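Local coordinates for conserved lipoprotein, putative (Clostridium novyi, PDB 4L1N) that is of unknown function but, as a putative lipoprotein with a domain related to beta-propellers, is probably held at the bacterial membrane, at residues S78-K84 with T119-W125; V93-Y97 with W107-L111; G146-K150 with E160-T164; K168-V172 with V183-E189. One frame throughout, in Å; residues are numbered along the deposited sequence.

Contact 1. Residues S78-K84 with T119-W125; sequences SACIEGK and TPKYIDW
I81 and I123 meet through differently turned side chains: I81 holds CG1 anti to its carbonyl carbon (chi1 -58°), whereas in I123 the same branch stands between the backbone N and the carbonyl carbon (chi1 72°). The two slide past each other in opposite directions, with I81 CD1 lying 3.9 Å from I123 CG2. The tip of I123 carries on along the opposing strand, and its CD1 comes within 3.7 Å of A79 CB. A79 CB also lies 3.9 Å from W125 CZ2, oblique to the indole, while S78 C lies at the ring edge. Beyond the isoleucines the contact continues through P120 and K84, which approaches T119 tip to tip with CE 3.4 Å from T119 OG1; this hydroxyl is bonded to P120 O and to G94 N. One water accepts from both K84 NZ (2.9 Å) and K121 NZ (2.8 Å), which probably eases the meeting of two ammonium groups; E90 O takes a further bond from K84 NZ. The strand axes run 7.5 Å apart at 172°, too far for backbone pairing, so side chains fill the space. In the nine-strand antiparallel sheet, 77-82 lies between 70-71 and 95-100, while 118-125 is the opposite end strand beside 130-137; the sheet curls until these regions face each other, and I96 of strand 95-100 touches both P120 and I123.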
loop_
_atom_site.group_PDB
_atom_site.type_symbol
_atom_site.label_atom_id
_atom_site.label_comp_id
_atom_site.label_asym_id
_atom_site.label_seq_id
_atom_site.Cartn_x
_atom_site.Cartn_y
_atom_site.Cartn_z
ATOM N N SER A 78 1.542 -6.495 12.648
ATOM C CA SER A 78 1.446 -5.048 12.556
ATOM C C SER A 78 2.265 -4.576 11.362
ATOM O O SER A 78 3.289 -5.184 11.039
ATOM C CB SER A 78 1.905 -4.382 13.843
ATOM O OG SER A 78 1.350 -3.080 13.910
ATOM N N ALA A 79 1.791 -3.526 10.679
ATOM C CA ALA A 79 2.433 -2.973 9.494
ATOM C C ALA A 79 2.361 -1.441 9.469
ATOM O O ALA A 79 1.500 -0.859 10.129
ATOM C CB ALA A 79 1.786 -3.543 8.243
ATOM N N CYS A 80 3.278 -0.798 8.700
ATOM C CA CYS A 80 3.386 0.648 8.469
ATOM C C CYS A 80 4.243 0.905 7.219
ATOM O O CYS A 80 4.842 -0.041 6.694
ATOM C CB CYS A 80 3.955 1.366 9.694
ATOM S SG CYS A 80 5.734 1.104 9.965
ATOM N N ILE A 81 4.310 2.179 6.756
ATOM C CA ILE A 81 5.139 2.587 5.617
ATOM C C ILE A 81 6.238 3.491 6.155
ATOM O O ILE A 81 5.933 4.608 6.581
ATOM C CB ILE A 81 4.342 3.279 4.466
ATOM C CG1 ILE A 81 3.232 2.390 3.899
ATOM C CG2 ILE A 81 5.288 3.769 3.347
ATOM C CD1 ILE A 81 2.091 3.144 3.414
ATOM N N GLU A 82 7.509 3.017 6.118
ATOM C CA GLU A 82 8.688 3.751 6.558
ATOM C C GLU A 82 9.300 4.544 5.398
ATOM O O GLU A 82 9.386 4.027 4.286
ATOM C CB GLU A 82 9.718 2.774 7.178
ATOM C CG GLU A 82 11.152 3.280 7.371
ATOM C CD GLU A 82 11.440 4.400 8.361
ATOM O OE1 GLU A 82 10.477 4.982 8.908
ATOM O OE2 GLU A 82 12.637 4.708 8.580
ATOM N N GLY A 83 9.702 5.788 5.675
ATOM C CA GLY A 83 10.402 6.647 4.724
ATOM C C GLY A 83 9.675 7.831 4.133
ATOM O O GLY A 83 10.280 8.601 3.378
ATOM N N LYS A 84 8.379 7.995 4.457
ATOM C CA LYS A 84 7.592 9.077 3.872
ATOM C C LYS A 84 6.828 9.945 4.911
ATOM O O LYS A 84 5.963 10.741 4.534
ATOM C CB LYS A 84 6.613 8.488 2.861
ATOM C CG LYS A 84 7.224 7.944 1.585
ATOM C CD LYS A 84 6.094 7.372 0.750
ATOM C CE LYS A 84 6.042 7.883 -0.669
ATOM N NZ LYS A 84 5.537 9.262 -0.798
ATOM N N THR A 119 6.132 3.706 -5.297
ATOM C CA THR A 119 6.166 3.519 -3.851
ATOM C C THR A 119 4.861 2.990 -3.238
ATOM O O THR A 119 3.790 3.362 -3.722
ATOM C CB THR A 119 6.451 4.907 -3.222
ATOM O OG1 THR A 119 6.615 4.768 -1.825
ATOM C CG2 THR A 119 5.336 5.937 -3.486
ATOM N N PRO A 120 4.885 2.223 -2.110
ATOM C CA PRO A 120 3.621 1.982 -1.398
ATOM C C PRO A 120 3.155 3.347 -0.872
ATOM O O PRO A 120 3.983 4.083 -0.324
ATOM C CB PRO A 120 4.012 1.022 -0.266
ATOM C CG PRO A 120 5.431 1.148 -0.109
ATOM C CD PRO A 120 6.035 1.678 -1.362
ATOM N N LYS A 121 1.890 3.730 -1.095
ATOM C CA LYS A 121 1.380 5.036 -0.660
ATOM C C LYS A 121 0.361 4.900 0.486
ATOM O O LYS A 121 0.325 5.771 1.361
ATOM C CB LYS A 121 0.761 5.790 -1.853
ATOM C CG LYS A 121 0.246 7.192 -1.568
ATOM C CD LYS A 121 1.305 8.175 -1.083
ATOM C CE LYS A 121 1.239 9.475 -1.822
ATOM N NZ LYS A 121 2.590 10.069 -1.951
ATOM N N TYR A 122 -0.488 3.848 0.456
ATOM C CA TYR A 122 -1.512 3.554 1.473
ATOM C C TYR A 122 -1.592 2.053 1.672
ATOM O O TYR A 122 -1.585 1.300 0.695
ATOM C CB TYR A 122 -2.906 4.132 1.118
ATOM C CG TYR A 122 -3.984 3.824 2.148
ATOM C CD1 TYR A 122 -4.749 2.663 2.063
ATOM C CD2 TYR A 122 -4.232 4.689 3.209
ATOM C CE1 TYR A 122 -5.703 2.351 3.031
ATOM C CE2 TYR A 122 -5.175 4.381 4.189
ATOM C CZ TYR A 122 -5.912 3.214 4.097
ATOM O OH TYR A 122 -6.849 2.900 5.063
ATOM N N ILE A 123 -1.645 1.623 2.944
ATOM C CA ILE A 123 -1.755 0.220 3.291
ATOM C C ILE A 123 -2.805 0.041 4.388
ATOM O O ILE A 123 -2.959 0.894 5.266
ATOM C CB ILE A 123 -0.389 -0.452 3.685
ATOM C CG1 ILE A 123 0.148 0.010 5.065
ATOM C CG2 ILE A 123 0.677 -0.356 2.574
ATOM C CD1 ILE A 123 0.973 -0.947 5.753
ATOM N N ASP A 124 -3.527 -1.079 4.314
ATOM C CA ASP A 124 -4.492 -1.549 5.303
ATOM C C ASP A 124 -4.645 -3.044 5.149
ATOM O O ASP A 124 -4.205 -3.597 4.140
ATOM C CB ASP A 124 -5.831 -0.835 5.233
ATOM C CG ASP A 124 -6.486 -0.651 6.589
ATOM O OD1 ASP A 124 -6.129 -1.410 7.539
ATOM O OD2 ASP A 124 -7.367 0.249 6.706
ATOM N N TRP A 125 -5.216 -3.715 6.151
ATOM C CA TRP A 125 -5.297 -5.169 6.129
ATOM C C TRP A 125 -6.461 -5.691 5.297
ATOM O O TRP A 125 -7.554 -5.131 5.339
ATOM C CB TRP A 125 -5.352 -5.711 7.556
ATOM C CG TRP A 125 -4.062 -5.496 8.289
ATOM C CD1 TRP A 125 -3.743 -4.450 9.105
ATOM C CD2 TRP A 125 -2.904 -6.349 8.258
ATOM N NE1 TRP A 125 -2.479 -4.625 9.630
ATOM C CE2 TRP A 125 -1.939 -5.780 9.120
ATOM C CE3 TRP A 125 -2.598 -7.561 7.607
ATOM C CZ2 TRP A 125 -0.676 -6.359 9.317
ATOM C CZ3 TRP A 125 -1.352 -8.142 7.821
ATOM C CH2 TRP A 125 -0.399 -7.529 8.641
HETATM O O HOH W 1 4.895 10.131 -3.465
#

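Contact 2. Residues V93-Y97 with W107-L111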
loop_
_atom_site.group_PDB
_atom_site.type_symbol
_atom_site.label_atom_id
_atom_site.label_comp_id
_atom_site.label_asym_id
_atom_site.label_seq_id
_atom_site.Cartn_x
_atom_site.Cartn_y
_atom_site.Cartn_z
ATOM N N VAL A 93 10.746 6.649 -2.106
ATOM C CA VAL A 93 10.280 5.267 -2.158
ATOM C C VAL A 93 10.176 4.765 -0.721
ATOM O O VAL A 93 11.195 4.606 -0.047
ATOM C CB VAL A 93 11.178 4.354 -3.044
ATOM C CG1 VAL A 93 10.793 2.885 -2.909
ATOM C CG2 VAL A 93 11.138 4.777 -4.508
ATOM N N GLY A 94 8.947 4.578 -0.257
ATOM C CA GLY A 94 8.665 4.043 1.066
ATOM C C GLY A 94 8.808 2.535 1.066
ATOM O O GLY A 94 8.806 1.906 0.001
ATOM N N LYS A 95 8.975 1.945 2.256
ATOM C CA LYS A 95 9.091 0.498 2.452
ATOM C C LYS A 95 7.963 0.018 3.380
ATOM O O LYS A 95 7.692 0.692 4.373
ATOM C CB LYS A 95 10.454 0.139 3.068
ATOM C CG LYS A 95 11.706 0.712 2.404
ATOM C CD LYS A 95 12.757 1.034 3.476
ATOM C CE LYS A 95 14.176 0.639 3.113
ATOM N NZ LYS A 95 15.058 0.499 4.322
ATOM N N ILE A 96 7.307 -1.124 3.085
ATOM C CA ILE A 96 6.283 -1.670 3.989
ATOM C C ILE A 96 7.006 -2.465 5.087
ATOM O O ILE A 96 7.654 -3.477 4.799
ATOM C CB ILE A 96 5.187 -2.530 3.289
ATOM C CG1 ILE A 96 4.480 -1.776 2.148
ATOM C CG2 ILE A 96 4.166 -3.037 4.319
ATOM C CD1 ILE A 96 3.783 -2.698 1.171
ATOM N N TYR A 97 6.909 -1.993 6.334
ATOM C CA TYR A 97 7.524 -2.616 7.513
ATOM C C TYR A 97 6.498 -3.522 8.187
ATOM O O TYR A 97 5.396 -3.059 8.453
ATOM C CB TYR A 97 8.007 -1.515 8.477
ATOM C CG TYR A 97 9.471 -1.145 8.360
ATOM C CD1 TYR A 97 10.090 -1.037 7.115
ATOM C CD2 TYR A 97 10.234 -0.872 9.492
ATOM C CE1 TYR A 97 11.432 -0.678 7.002
ATOM C CE2 TYR A 97 11.576 -0.512 9.390
ATOM C CZ TYR A 97 12.172 -0.408 8.142
ATOM O OH TYR A 97 13.512 -0.085 8.045
ATOM N N TRP A 107 10.513 -7.597 9.570
ATOM C CA TRP A 107 10.971 -7.644 8.185
ATOM C C TRP A 107 10.353 -6.473 7.404
ATOM O O TRP A 107 9.549 -5.726 7.959
ATOM C CB TRP A 107 10.694 -9.001 7.519
ATOM C CG TRP A 107 9.254 -9.315 7.233
ATOM C CD1 TRP A 107 8.586 -9.094 6.063
ATOM C CD2 TRP A 107 8.374 -10.089 8.057
ATOM N NE1 TRP A 107 7.324 -9.633 6.128
ATOM C CE2 TRP A 107 7.164 -10.247 7.346
ATOM C CE3 TRP A 107 8.484 -10.651 9.343
ATOM C CZ2 TRP A 107 6.068 -10.929 7.881
ATOM C CZ3 TRP A 107 7.392 -11.314 9.877
ATOM C CH2 TRP A 107 6.190 -11.421 9.161
ATOM N N GLU A 108 10.807 -6.273 6.157
ATOM C CA GLU A 108 10.329 -5.226 5.284
ATOM C C GLU A 108 10.016 -5.799 3.904
ATOM O O GLU A 108 10.641 -6.766 3.464
ATOM C CB GLU A 108 11.313 -4.027 5.208
ATOM C CG GLU A 108 12.574 -4.227 4.385
ATOM C CD GLU A 108 13.574 -3.083 4.346
ATOM O OE1 GLU A 108 14.058 -2.650 5.418
ATOM O OE2 GLU A 108 13.978 -2.713 3.223
ATOM N N LEU A 109 8.997 -5.222 3.255
ATOM C CA LEU A 109 8.598 -5.551 1.898
ATOM C C LEU A 109 9.005 -4.399 1.015
ATOM O O LEU A 109 8.539 -3.269 1.201
ATOM C CB LEU A 109 7.098 -5.820 1.781
ATOM C CG LEU A 109 6.503 -7.053 2.430
ATOM C CD1 LEU A 109 4.998 -7.087 2.162
ATOM C CD2 LEU A 109 7.143 -8.342 1.927
ATOM N N ASP A 110 9.916 -4.667 0.091
ATOM C CA ASP A 110 10.432 -3.644 -0.800
ATOM C C ASP A 110 9.994 -3.855 -2.201
ATOM O O ASP A 110 10.067 -4.961 -2.718
ATOM C CB ASP A 110 11.957 -3.615 -0.769
ATOM C CG ASP A 110 12.543 -2.910 0.423
ATOM O OD1 ASP A 110 11.761 -2.464 1.299
ATOM O OD2 ASP A 110 13.784 -2.787 0.480
ATOM N N LEU A 111 9.624 -2.770 -2.851
ATOM C CA LEU A 111 9.225 -2.795 -4.234
ATOM C C LEU A 111 10.418 -3.125 -5.116
ATOM O O LEU A 111 11.422 -2.411 -5.087
ATOM C CB LEU A 111 8.655 -1.421 -4.561
ATOM C CG LEU A 111 7.534 -1.325 -5.574
ATOM C CD1 LEU A 111 6.410 -2.300 -5.283
ATOM C CD2 LEU A 111 7.028 0.073 -5.614
HETATM O O HOH W 2 9.666 -0.232 -1.385
#
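I96 and L109 form the tight half of this contact, an antiparallel hydrogen-bonded pair in which each backbone N reaches the other residue's O. The bond from L109 N to I96 O spans 2.7 Å and is nearly straight (170°); the return bond from I96 N to L109 O is 3.1 Å and more bent (149°). The buried side chains leave on a common face, with I96 CB 4.1 Å from L109 CB. Y97 and E108 follow as a non-hydrogen-bonded pair on the other face. There the phenol ring and the glutamate chain run side by side, and E108 OE1 lies obliquely 3.6 Å from Y97 CE1. E108 has CG between its backbone N and carbonyl carbon (chi1 75°), then extends along the ring. K95 and D110, both partly exposed, belong to the looser side. Here direct pairing gives way to a water that donates to G94 O (2.7 Å) and accepts from L111 N (2.9 Å). K95 crosses E108 at a slant, and its NZ makes a weak, salt-bridging hydrogen bond to OE1 at 3.5 Å. The D110 carboxylate lies beside that of E108, and K95 CG lies 3.4 Å from D110 OD1, but the ammonium contacts only the E108 carboxylate. The lysine probably offsets part of the E108 charge in this hairpin, although the long separation is consistent with only a weak electrostatic pull.

Contact 3. Residues G146-K150 with E160-T164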
loop_
_atom_site.group_PDB
_atom_site.type_symbol
_atom_site.label_atom_id
_atom_site.label_comp_id
_atom_site.label_asym_id
_atom_site.label_seq_id
_atom_site.Cartn_x
_atom_site.Cartn_y
_atom_site.Cartn_z
ATOM N N GLY A 146 -2.940 5.498 -6.948
ATOM C CA GLY A 146 -2.614 4.683 -8.108
ATOM C C GLY A 146 -3.437 3.427 -8.200
ATOM O O GLY A 146 -4.665 3.486 -8.319
ATOM N N ILE A 147 -2.756 2.273 -8.166
ATOM C CA ILE A 147 -3.414 0.968 -8.291
ATOM C C ILE A 147 -3.456 0.309 -6.926
ATOM O O ILE A 147 -2.472 0.384 -6.181
ATOM C CB ILE A 147 -2.704 0.090 -9.364
ATOM C CG1 ILE A 147 -2.615 0.834 -10.721
ATOM C CG2 ILE A 147 -3.404 -1.247 -9.538
ATOM C CD1 ILE A 147 -1.503 0.411 -11.647
ATOM N N LEU A 148 -4.599 -0.339 -6.606
ATOM C CA LEU A 148 -4.819 -1.106 -5.374
ATOM C C LEU A 148 -4.494 -2.569 -5.660
ATOM O O LEU A 148 -4.940 -3.138 -6.675
ATOM C CB LEU A 148 -6.274 -0.925 -4.884
ATOM C CG LEU A 148 -6.718 -1.520 -3.547
ATOM C CD1 LEU A 148 -6.166 -0.745 -2.393
ATOM C CD2 LEU A 148 -8.226 -1.412 -3.402
ATOM N N TYR A 149 -3.651 -3.155 -4.783
ATOM C CA TYR A 149 -3.192 -4.540 -4.819
ATOM C C TYR A 149 -3.474 -5.252 -3.518
ATOM O O TYR A 149 -3.557 -4.604 -2.464
ATOM C CB TYR A 149 -1.672 -4.586 -5.054
ATOM C CG TYR A 149 -1.180 -4.029 -6.368
ATOM C CD1 TYR A 149 -1.076 -4.839 -7.498
ATOM C CD2 TYR A 149 -0.785 -2.701 -6.479
ATOM C CE1 TYR A 149 -0.635 -4.324 -8.718
ATOM C CE2 TYR A 149 -0.324 -2.180 -7.687
ATOM C CZ TYR A 149 -0.247 -2.994 -8.804
ATOM O OH TYR A 149 0.274 -2.474 -9.966
ATOM N N LYS A 150 -3.525 -6.620 -3.584
ATOM C CA LYS A 150 -3.594 -7.563 -2.452
ATOM C C LYS A 150 -2.206 -8.114 -2.320
ATOM O O LYS A 150 -1.753 -8.795 -3.242
ATOM C CB LYS A 150 -4.634 -8.666 -2.681
ATOM C CG LYS A 150 -4.788 -9.631 -1.499
ATOM C CD LYS A 150 -5.882 -10.669 -1.749
ATOM C CE LYS A 150 -5.365 -12.023 -2.134
ATOM N NZ LYS A 150 -5.894 -13.081 -1.231
ATOM N N GLU A 160 -3.883 -7.581 -8.371
ATOM C CA GLU A 160 -4.647 -6.337 -8.445
ATOM C C GLU A 160 -6.007 -6.486 -7.825
ATOM O O GLU A 160 -6.651 -7.521 -8.008
ATOM C CB GLU A 160 -4.847 -5.869 -9.895
ATOM C CG GLU A 160 -3.613 -5.478 -10.691
ATOM C CD GLU A 160 -3.920 -4.978 -12.095
ATOM O OE1 GLU A 160 -5.112 -4.965 -12.484
ATOM O OE2 GLU A 160 -2.962 -4.635 -12.826
ATOM N N LEU A 161 -6.470 -5.454 -7.118
ATOM C CA LEU A 161 -7.824 -5.449 -6.564
ATOM C C LEU A 161 -8.641 -4.434 -7.325
ATOM O O LEU A 161 -9.846 -4.620 -7.534
ATOM C CB LEU A 161 -7.832 -5.096 -5.070
ATOM C CG LEU A 161 -7.488 -6.165 -4.089
ATOM C CD1 LEU A 161 -7.350 -5.563 -2.701
ATOM C CD2 LEU A 161 -8.533 -7.238 -4.087
ATOM N N TYR A 162 -7.985 -3.314 -7.684
ATOM C CA TYR A 162 -8.616 -2.218 -8.385
ATOM C C TYR A 162 -7.591 -1.419 -9.183
ATOM O O TYR A 162 -6.805 -0.681 -8.615
ATOM C CB TYR A 162 -9.386 -1.288 -7.408
ATOM C CG TYR A 162 -10.482 -0.522 -8.103
ATOM C CD1 TYR A 162 -10.186 0.511 -8.984
ATOM C CD2 TYR A 162 -11.813 -0.890 -7.962
ATOM C CE1 TYR A 162 -11.188 1.194 -9.665
ATOM C CE2 TYR A 162 -12.823 -0.234 -8.665
ATOM C CZ TYR A 162 -12.499 0.800 -9.526
ATOM O OH TYR A 162 -13.461 1.491 -10.215
ATOM N N ASN A 163 -7.622 -1.568 -10.495
ATOM C CA ASN A 163 -6.825 -0.806 -11.436
ATOM C C ASN A 163 -7.802 -0.127 -12.374
ATOM O O ASN A 163 -8.528 -0.833 -13.082
ATOM C CB ASN A 163 -5.856 -1.713 -12.190
ATOM C CG ASN A 163 -5.044 -1.029 -13.260
ATOM O OD1 ASN A 163 -5.229 0.151 -13.581
ATOM N ND2 ASN A 163 -4.113 -1.758 -13.836
ATOM N N THR A 164 -7.830 1.226 -12.396
ATOM C CA THR A 164 -8.755 1.981 -13.246
ATOM C C THR A 164 -8.331 2.012 -14.731
ATOM O O THR A 164 -9.105 2.482 -15.557
ATOM C CB THR A 164 -8.909 3.440 -12.767
ATOM O OG1 THR A 164 -7.711 4.124 -13.065
ATOM C CG2 THR A 164 -9.231 3.583 -11.279
HETATM O O HOH W 3 -0.653 -3.802 -12.087
#
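L148 packs against L161 and Y162, where the chain turns a corner at L161; the leucine can be followed outward from CB. Its CB lies 3.8 Å from Y162 O and slightly farther from Y162 CB. Next, CG comes to 4.0 Å from L161 CB, having been placed anti to the backbone N (chi1 -174°). At the tip, CD2 rests between the two partners, 4.1 Å from L161 CB and slightly farther from Y162 CB. That one leucine faces two consecutive residues marks a classic beta bulge, and the backbone confirms it: L148 O accepts from L161 N (2.8 Å, 175°) and from Y162 N (3.2 Å). Both donors approach from the same face of the carbonyl, well above its plane, while L148 N returns a bond to Y162 O. The register slips by one residue here. On one flank, I147 lies alongside N163, with CG2 3.6 Å from N163 CB. On the other, Y149 and E160 run side by side, their ring and carboxylate planes 77° apart. A water bonded to Y149 OH donates to E160 OE2 at 2.6 Å, and N163 ND2 donates to this same oxygen from above the carboxylate plane; the amide's OD1 is bonded to K165 N.

Contact 4. Residues K168-V172 with V183-E189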
loop_
_atom_site.group_PDB
_atom_site.type_symbol
_atom_site.label_atom_id
_atom_site.label_comp_id
_atom_site.label_asym_id
_atom_site.label_seq_id
_atom_site.Cartn_x
_atom_site.Cartn_y
_atom_site.Cartn_z
ATOM N N LYS A 168 -5.521 9.373 -14.792
ATOM C CA LYS A 168 -6.284 10.523 -14.313
ATOM C C LYS A 168 -7.256 10.094 -13.200
ATOM O O LYS A 168 -7.865 10.939 -12.556
ATOM C CB LYS A 168 -7.063 11.180 -15.463
ATOM C CG LYS A 168 -6.294 12.268 -16.208
ATOM C CD LYS A 168 -7.198 13.010 -17.222
ATOM C CE LYS A 168 -7.566 12.227 -18.466
ATOM N NZ LYS A 168 -6.386 12.011 -19.359
ATOM N N LYS A 169 -7.418 8.785 -13.010
ATOM C CA LYS A 169 -8.269 8.118 -12.027
ATOM C C LYS A 169 -7.358 7.298 -11.099
ATOM O O LYS A 169 -6.932 6.202 -11.462
ATOM C CB LYS A 169 -9.295 7.212 -12.745
ATOM C CG LYS A 169 -10.550 7.914 -13.227
ATOM C CD LYS A 169 -10.933 7.478 -14.638
ATOM C CE LYS A 169 -12.339 7.879 -15.055
ATOM N NZ LYS A 169 -13.367 7.021 -14.388
ATOM N N GLN A 170 -7.041 7.840 -9.914
ATOM C CA GLN A 170 -6.133 7.193 -8.970
ATOM C C GLN A 170 -6.828 6.673 -7.728
ATOM O O GLN A 170 -7.442 7.467 -7.040
ATOM C CB GLN A 170 -5.080 8.212 -8.501
ATOM C CG GLN A 170 -4.234 8.824 -9.593
ATOM C CD GLN A 170 -3.282 9.885 -9.097
ATOM O OE1 GLN A 170 -3.131 10.142 -7.897
ATOM N NE2 GLN A 170 -2.588 10.516 -10.025
ATOM N N VAL A 171 -6.621 5.390 -7.354
ATOM C CA VAL A 171 -7.107 4.842 -6.080
ATOM C C VAL A 171 -6.259 5.499 -4.979
ATOM O O VAL A 171 -5.037 5.453 -5.074
ATOM C CB VAL A 171 -7.042 3.302 -6.043
ATOM C CG1 VAL A 171 -7.436 2.761 -4.673
ATOM C CG2 VAL A 171 -7.904 2.678 -7.146
ATOM N N VAL A 172 -6.887 6.212 -4.027
ATOM C CA VAL A 172 -6.151 6.934 -2.978
ATOM C C VAL A 172 -6.102 6.107 -1.691
ATOM O O VAL A 172 -5.091 6.173 -0.985
ATOM C CB VAL A 172 -6.622 8.403 -2.701
ATOM C CG1 VAL A 172 -6.274 9.327 -3.855
ATOM C CG2 VAL A 172 -8.102 8.498 -2.377
ATOM N N VAL A 183 -13.595 1.551 -2.286
ATOM C CA VAL A 183 -12.380 2.060 -2.927
ATOM C C VAL A 183 -12.543 3.557 -3.247
ATOM O O VAL A 183 -13.484 3.912 -3.979
ATOM C CB VAL A 183 -12.080 1.216 -4.202
ATOM C CG1 VAL A 183 -10.869 1.723 -4.955
ATOM C CG2 VAL A 183 -11.914 -0.265 -3.876
ATOM N N GLN A 184 -11.638 4.440 -2.701
ATOM C CA GLN A 184 -11.723 5.851 -3.057
ATOM C C GLN A 184 -10.862 6.126 -4.224
ATOM O O GLN A 184 -9.667 5.811 -4.218
ATOM C CB GLN A 184 -11.372 6.820 -1.936
ATOM C CG GLN A 184 -12.471 6.956 -0.936
ATOM C CD GLN A 184 -13.520 7.926 -1.323
ATOM O OE1 GLN A 184 -14.684 7.599 -1.300
ATOM N NE2 GLN A 184 -13.146 9.141 -1.620
ATOM N N ILE A 185 -11.463 6.753 -5.230
ATOM C CA ILE A 185 -10.756 7.109 -6.447
ATOM C C ILE A 185 -10.751 8.626 -6.555
ATOM O O ILE A 185 -11.768 9.243 -6.298
ATOM C CB ILE A 185 -11.436 6.407 -7.670
ATOM C CG1 ILE A 185 -11.514 4.908 -7.440
ATOM C CG2 ILE A 185 -10.733 6.720 -8.999
ATOM C CD1 ILE A 185 -12.669 4.311 -7.909
ATOM N N LEU A 186 -9.616 9.220 -6.895
ATOM C CA LEU A 186 -9.492 10.645 -7.182
ATOM C C LEU A 186 -9.460 10.806 -8.725
ATOM O O LEU A 186 -8.528 10.324 -9.400
ATOM C CB LEU A 186 -8.247 11.242 -6.507
ATOM C CG LEU A 186 -7.849 12.685 -6.901
ATOM C CD1 LEU A 186 -8.678 13.710 -6.163
ATOM C CD2 LEU A 186 -6.343 12.929 -6.677
ATOM N N VAL A 187 -10.529 11.401 -9.279
ATOM C CA VAL A 187 -10.644 11.614 -10.719
ATOM C C VAL A 187 -10.283 13.051 -11.102
ATOM O O VAL A 187 -10.879 13.975 -10.589
ATOM C CB VAL A 187 -12.032 11.270 -11.248
ATOM C CG1 VAL A 187 -12.014 11.200 -12.766
ATOM C CG2 VAL A 187 -12.548 9.970 -10.644
ATOM N N TYR A 188 -9.295 13.222 -11.997
ATOM C CA TYR A 188 -8.910 14.497 -12.578
ATOM C C TYR A 188 -9.720 14.646 -13.867
ATOM O O TYR A 188 -9.926 13.660 -14.572
ATOM C CB TYR A 188 -7.412 14.543 -12.823
ATOM C CG TYR A 188 -6.569 14.726 -11.573
ATOM C CD1 TYR A 188 -6.449 15.978 -10.959
ATOM C CD2 TYR A 188 -5.794 13.683 -11.074
ATOM C CE1 TYR A 188 -5.611 16.171 -9.861
ATOM C CE2 TYR A 188 -4.969 13.858 -9.963
ATOM C CZ TYR A 188 -4.884 15.101 -9.353
ATOM O OH TYR A 188 -4.047 15.256 -8.265
ATOM N N GLU A 189 -10.268 15.834 -14.128
ATOM C CA GLU A 189 -11.127 16.074 -15.284
ATOM C C GLU A 189 -10.366 16.050 -16.602
ATOM O O GLU A 189 -10.909 15.575 -17.600
ATOM C CB GLU A 189 -11.897 17.395 -15.140
ATOM C CG GLU A 189 -12.858 17.475 -13.949
ATOM C CD GLU A 189 -13.800 16.325 -13.610
ATOM O OE1 GLU A 189 -14.482 15.810 -14.525
ATOM O OE2 GLU A 189 -13.887 15.969 -12.411
#
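K168 O receives Y188 N at 2.8 Å in an almost straight bond (172°), and V187 CA adds a CH...O contact at 3.4 Å. The same oxygen stands at the edge of the Y188 ring. Further along, Q170 and L186 exchange two backbone bonds, Q170 N to L186 O at 2.9 Å and L186 N to Q170 O at 2.8 Å. V172 N bonds to Q184 O, but Q184 also bonds through its backbone to Y173, so the regular alternation ends at V171 and I185, consistent with a beta bulge at V172. Side chains pack on both faces. On one, K169 lies beside V187 pointing the same way, with CG 3.6 Å from V187 CG1, and V171 CG1 touches V183 CG1 at 3.6 Å. On the other, Q170 extends beyond CG until NE2 stands near the plane of the Y188 ring at its edge, the amide and ring planes 70° apart; its polar end is bonded to G145 N and V142 O. V172 sets CG1 anti to the carbonyl carbon (chi1 -70°), which lets this methyl reach L186 CB at 3.8 Å while CG2 meets Q184. The hairpin forms two strands of a three-strand antiparallel sheet, with 180-188 in the middle and 196-204 beyond it. Toward the larger sheet, V171 and V183 touch L148 of strand 147-152, and Y162 packs on V171 and I185.

How the contacts relate
From the N terminus, the chain first opens contact 1 at 78-84, then runs into contact 2, whose segments 93-97 and 107-111 close a hairpin; only afterwards does 119-125 close contact 1, so contact 2 is nested inside it. Their shared strand pair, 77-82 with 95-100, joins them directly through C80 O and Y97 N. Contacts 3 and 4 follow in series, each closing a short loop of its own. Contact 3 lies in the same large sheet as the first two, but on the far side of the chain's centre from contact 2. Contact 4 belongs to the three-strand sheet, tied to contact 3 through G146 with V171 and T164 with K169; Y122 of contact 1 touches V172 of contact 4.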